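Local coordinates for protein glyceraldehyde-3-phosphate dehydrogenase (Sulfolobus solfataricus, PDB 1B7G) that oxidises glyceraldehyde 3-phosphate with inorganic phosphate to 1,3-bisphosphoglycerate in glycolysis, using NADP in preference to NAD, and works as a homotetramer, at residues V31-T34 and E39-I42; R146-V151 and R202-A207. The protein carries 1 engineered substitution. All coordinates share one frame; numbering follows the deposited sequence.

In the fold
Interaction 1 lies in the Rossmann-type nucleotide-binding domain, where strand 26-32 gives way to helix 38-45; interaction 2 lies in the C-terminal domain, between helix 139-152 and the loop leading into strand 205-213, with Ile206 within that strand. Their centres are 37 Å apart on opposite sides of the chain's centre, and their nearest atoms stay about 20 Å apart without touching. Each comes close to a different probable binding residue. In interaction 1 the Glu39 side chain is about 5 Å from that of Thr11, a probable NAD-binding residue. In interaction 2 the Ile206 side chain is about 4 Å from that of Ala194, a probable substrate-binding residue, while helix 139-152 begins at the probable nucleophile, Cys139.

Interaction 1. Residues V31-T34 and E39-I42; sequences VAKT and EAFI. With SO4 (sulfate ion), chain E.
Lys33 sends its ammonium toward the carboxylate of Glu39 and, along the way, lies alongside a sulfate ion. The sulfate side is crowded: O1 is only 3.0 Å from Lys33 CE, so the exact placing of ion or lysine chain is doubtful. The same O1 accepts a bent hydrogen bond from Thr34 N, 3.0 Å long with an N-H...O angle of 136°. Lys33 NZ adds a weak bond to sulfate O2 at 3.4 Å, and Ser35 OG also binds the ion. The sulfate is thus held at the exposed Thr34 end, while Glu39 and Ala40 are buried on the helix side. Lys33 CG stands anti to the backbone N (chi1 172°), then the chain bends at chi2 (91°) and continues extended, which brings NZ between the two anions.

The helix side is looser. Lys33 NZ to Glu39 OE1 is a long salt bridge of 3.7 Å, and Lys33 CG merely approaches Ala40 CB at 4.5 Å. Glu39 is chiefly held elsewhere: OE2 pairs with Lys14 and Lys172, and OE1 accepts from Asn37 ND2.

Strand 26-32, helix 38-45 and strand 50-51 form a beta-alpha-beta unit of the Rossmann-type domain. In such folds the end of the second strand commonly meets the adenosine ribose, and the sulfate, probably from the crystallisation liquor, may mimic the 2'-phosphate of NADP. An alanine here takes away the ammonium, which would probably leave the sulfate less firmly held and Glu39 OE1 without its distant countercharge on this side. The two neighbouring anions should help keep Lys33 protonated; a positive group beside a backbone amide donor is consistent with the enzyme's marked preference for NADP.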
loop_
_atom_site.group_PDB
_atom_site.type_symbol
_atom_site.label_atom_id
_atom_site.label_comp_id
_atom_site.label_asym_id
_atom_site.label_seq_id
_atom_site.Cartn_x
_atom_site.Cartn_y
_atom_site.Cartn_z
ATOM N N VAL A 31 21.129 -11.515 -1.585
ATOM C CA VAL A 31 19.890 -12.266 -1.355
ATOM C C VAL A 31 19.801 -13.425 -2.338
ATOM O O VAL A 31 20.326 -13.346 -3.446
ATOM C CB VAL A 31 18.636 -11.386 -1.514
ATOM C CG1 VAL A 31 18.710 -10.139 -0.653
ATOM C CG2 VAL A 31 18.367 -10.962 -2.949
ATOM N N ALA A 32 19.080 -14.479 -1.946
ATOM C CA ALA A 32 18.963 -15.656 -2.806
ATOM C C ALA A 32 17.526 -15.836 -3.297
ATOM O O ALA A 32 16.560 -15.667 -2.530
ATOM C CB ALA A 32 19.484 -16.868 -2.070
ATOM N N LYS A 33 17.393 -16.171 -4.578
ATOM C CA LYS A 33 16.065 -16.254 -5.211
ATOM C C LYS A 33 16.061 -17.217 -6.387
ATOM O O LYS A 33 17.116 -17.369 -7.021
ATOM C CB LYS A 33 15.744 -14.842 -5.711
ATOM C CG LYS A 33 14.495 -14.739 -6.555
ATOM C CD LYS A 33 13.255 -14.445 -5.750
ATOM C CE LYS A 33 12.069 -14.128 -6.667
ATOM N NZ LYS A 33 10.803 -14.068 -5.889
ATOM N N THR A 34 14.953 -17.885 -6.690
ATOM C CA THR A 34 14.943 -18.838 -7.790
ATOM C C THR A 34 14.414 -18.278 -9.102
ATOM O O THR A 34 14.967 -18.616 -10.161
ATOM C CB THR A 34 14.157 -20.122 -7.452
ATOM O OG1 THR A 34 14.783 -20.780 -6.353
ATOM C CG2 THR A 34 14.175 -21.077 -8.636
ATOM N N GLU A 39 10.168 -8.795 -8.348
ATOM C CA GLU A 39 10.876 -8.602 -7.103
ATOM C C GLU A 39 12.390 -8.700 -7.338
ATOM O O GLU A 39 13.064 -7.775 -6.890
ATOM C CB GLU A 39 10.465 -9.557 -5.982
ATOM C CG GLU A 39 9.201 -9.059 -5.246
ATOM C CD GLU A 39 8.399 -10.221 -4.670
ATOM O OE1 GLU A 39 8.347 -11.301 -5.299
ATOM O OE2 GLU A 39 7.824 -10.071 -3.571
ATOM N N ALA A 40 12.870 -9.706 -8.066
ATOM C CA ALA A 40 14.281 -9.770 -8.418
ATOM C C ALA A 40 14.737 -8.580 -9.263
ATOM O O ALA A 40 15.827 -8.038 -9.053
ATOM C CB ALA A 40 14.599 -11.070 -9.157
ATOM N N PHE A 41 13.945 -8.145 -10.238
ATOM C CA PHE A 41 14.260 -6.992 -11.056
ATOM C C PHE A 41 14.545 -5.780 -10.172
ATOM O O PHE A 41 15.572 -5.102 -10.218
ATOM C CB PHE A 41 13.059 -6.649 -11.965
ATOM C CG PHE A 41 13.373 -5.546 -12.952
ATOM C CD1 PHE A 41 14.276 -5.762 -13.973
ATOM C CD2 PHE A 41 12.761 -4.313 -12.869
ATOM C CE1 PHE A 41 14.569 -4.764 -14.884
ATOM C CE2 PHE A 41 13.045 -3.308 -13.767
ATOM C CZ PHE A 41 13.960 -3.532 -14.787
ATOM N N ILE A 42 13.573 -5.502 -9.302
ATOM C CA ILE A 42 13.648 -4.367 -8.392
ATOM C C ILE A 42 14.793 -4.456 -7.410
ATOM O O ILE A 42 15.431 -3.412 -7.148
ATOM C CB ILE A 42 12.290 -4.103 -7.714
ATOM C CG1 ILE A 42 11.265 -3.820 -8.795
ATOM C CG2 ILE A 42 12.433 -2.936 -6.722
ATOM C CD1 ILE A 42 9.856 -3.515 -8.350
HETATM S S SO4 E . 10.841 -17.981 -6.323
HETATM O O1 SO4 E . 12.049 -17.147 -6.609
HETATM O O2 SO4 E . 9.602 -17.151 -6.523
HETATM O O3 SO4 E . 10.884 -18.459 -4.907
HETATM O O4 SO4 E . 10.795 -19.164 -7.239
#

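Interaction 2. Residues R146-V151 and R202-A207; sequences RTICTV and RNLDIA
Ile148 meets Leu204 and Ile206 through methyl groups alone, so no ring or other flat group has a face or edge in this contact. The guanidinium of Arg146, a flat group on the same helix, belongs to other surroundings: it forms a salt bridge with Glu307 and donates to the backbone oxygens of Pro276 and Arg245. The closest touch is tip to tip, with Ile148 CD1 3.8 Å from Leu204 CD2. Ile148 CG1 stands anti to the carbonyl carbon (chi1 -61°), and the extended second torsion (165°) carries CD1 out from the helix. Ile206 reaches the same methyl more loosely, its CD1 4.4 Å from Ile148 CD1.

Helix 139-152 thus faces the loop leading into strand 205-213, and Ile206 within that strand, part of the mixed sheet of the glyceraldehyde-3-phosphate dehydrogenase C-terminal domain. Val197 of helix 193-198 touches both isoleucines, while Leu204 also rests on Val157 and Val160 of strand 157-167.

In the turn of the helix that holds Ile148, the carbonyl oxygen of Arg146 takes two donors from Thr150, four residues on: Thr150 N at 3.2 Å and Thr150 OG1 at 2.7 Å, the hydroxyl lying nearly on the carbonyl axis (C=O...O angle 166°). Cys149, next to Ile148, ties this helix to helix 121-128 through its disulfide with Cys123.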
loop_
_atom_site.group_PDB
_atom_site.type_symbol
_atom_site.label_atom_id
_atom_site.label_comp_id
_atom_site.label_asym_id
_atom_site.label_seq_id
_atom_site.Cartn_x
_atom_site.Cartn_y
_atom_site.Cartn_z
ATOM N N ARG A 146 4.215 -11.640 22.095
ATOM C CA ARG A 146 4.423 -10.271 22.528
ATOM C C ARG A 146 3.322 -9.873 23.527
ATOM O O ARG A 146 3.600 -9.134 24.446
ATOM C CB ARG A 146 4.433 -9.238 21.415
ATOM C CG ARG A 146 5.546 -9.507 20.360
ATOM C CD ARG A 146 5.531 -8.225 19.475
ATOM N NE ARG A 146 6.538 -8.368 18.415
ATOM C CZ ARG A 146 6.413 -7.782 17.219
ATOM N NH1 ARG A 146 5.382 -6.970 16.969
ATOM N NH2 ARG A 146 7.366 -7.998 16.329
ATOM N N THR A 147 2.077 -10.255 23.201
ATOM C CA THR A 147 0.969 -9.884 24.092
ATOM C C THR A 147 1.093 -10.626 25.426
ATOM O O THR A 147 1.013 -9.950 26.441
ATOM C CB THR A 147 -0.385 -10.222 23.406
ATOM O OG1 THR A 147 -0.387 -9.587 22.112
ATOM C CG2 THR A 147 -1.543 -9.794 24.258
ATOM N N ILE A 148 1.360 -11.905 25.435
ATOM C CA ILE A 148 1.486 -12.700 26.666
ATOM C C ILE A 148 2.698 -12.293 27.514
ATOM O O ILE A 148 2.574 -12.056 28.729
ATOM C CB ILE A 148 1.591 -14.200 26.351
ATOM C CG1 ILE A 148 0.389 -14.808 25.629
ATOM C CG2 ILE A 148 1.836 -14.962 27.665
ATOM C CD1 ILE A 148 0.685 -16.182 25.037
ATOM N N CYS A 149 3.880 -12.140 26.922
ATOM C CA CYS A 149 5.054 -11.709 27.742
ATOM C C CYS A 149 4.914 -10.305 28.261
ATOM O O CYS A 149 5.154 -10.062 29.469
ATOM C CB CYS A 149 6.355 -11.959 27.012
ATOM S SG CYS A 149 6.658 -13.656 26.583
ATOM N N THR A 150 4.210 -9.401 27.569
ATOM C CA THR A 150 3.904 -8.093 28.106
ATOM C C THR A 150 2.856 -8.134 29.225
ATOM O O THR A 150 3.067 -7.453 30.258
ATOM C CB THR A 150 3.400 -7.106 27.025
ATOM O OG1 THR A 150 4.397 -7.062 25.992
ATOM C CG2 THR A 150 3.101 -5.736 27.583
ATOM N N VAL A 151 1.745 -8.842 29.076
ATOM C CA VAL A 151 0.689 -8.875 30.088
ATOM C C VAL A 151 1.182 -9.497 31.393
ATOM O O VAL A 151 0.768 -9.102 32.487
ATOM C CB VAL A 151 -0.584 -9.587 29.610
ATOM C CG1 VAL A 151 -1.558 -9.900 30.734
ATOM C CG2 VAL A 151 -1.333 -8.680 28.571
ATOM N N ARG A 202 7.360 -22.627 27.790
ATOM C CA ARG A 202 7.169 -24.048 27.967
ATOM C C ARG A 202 5.990 -24.531 28.761
ATOM O O ARG A 202 5.322 -25.500 28.332
ATOM C CB ARG A 202 8.457 -24.671 28.561
ATOM C CG ARG A 202 9.595 -24.830 27.563
ATOM C CD ARG A 202 9.103 -25.292 26.222
ATOM N NE ARG A 202 10.097 -25.543 25.203
ATOM C CZ ARG A 202 9.870 -26.358 24.165
ATOM N NH1 ARG A 202 8.696 -26.964 24.044
ATOM N NH2 ARG A 202 10.811 -26.578 23.261
ATOM N N ASN A 203 5.630 -23.922 29.893
ATOM C CA ASN A 203 4.532 -24.598 30.630
ATOM C C ASN A 203 3.221 -23.856 30.601
ATOM O O ASN A 203 2.386 -24.001 31.517
ATOM C CB ASN A 203 5.029 -24.846 32.064
ATOM C CG ASN A 203 6.257 -25.752 32.086
ATOM O OD1 ASN A 203 6.219 -26.869 31.566
ATOM N ND2 ASN A 203 7.351 -25.268 32.658
ATOM N N LEU A 204 3.004 -22.994 29.622
ATOM C CA LEU A 204 1.779 -22.206 29.605
ATOM C C LEU A 204 0.622 -23.078 29.100
ATOM O O LEU A 204 0.803 -23.778 28.103
ATOM C CB LEU A 204 1.911 -20.966 28.731
ATOM C CG LEU A 204 0.577 -20.215 28.491
ATOM C CD1 LEU A 204 0.021 -19.679 29.808
ATOM C CD2 LEU A 204 0.845 -19.082 27.507
ATOM N N ASP A 205 -0.490 -23.001 29.779
ATOM C CA ASP A 205 -1.678 -23.791 29.324
ATOM C C ASP A 205 -2.377 -22.923 28.247
ATOM O O ASP A 205 -3.079 -21.962 28.569
ATOM C CB ASP A 205 -2.575 -23.997 30.536
ATOM C CG ASP A 205 -3.937 -24.587 30.245
ATOM O OD1 ASP A 205 -4.306 -24.827 29.083
ATOM O OD2 ASP A 205 -4.708 -24.833 31.193
ATOM N N ILE A 206 -2.165 -23.260 26.998
ATOM C CA ILE A 206 -2.714 -22.463 25.884
ATOM C C ILE A 206 -3.349 -23.390 24.852
ATOM O O ILE A 206 -2.876 -24.488 24.566
ATOM C CB ILE A 206 -1.660 -21.555 25.193
ATOM C CG1 ILE A 206 -2.223 -20.889 23.930
ATOM C CG2 ILE A 206 -0.452 -22.405 24.811
ATOM C CD1 ILE A 206 -1.417 -19.705 23.381
ATOM N N ALA A 207 -4.516 -22.942 24.342
ATOM C CA ALA A 207 -5.142 -23.691 23.268
ATOM C C ALA A 207 -5.644 -22.675 22.256
ATOM O O ALA A 207 -6.106 -21.584 22.594
ATOM C CB ALA A 207 -6.222 -24.660 23.800
#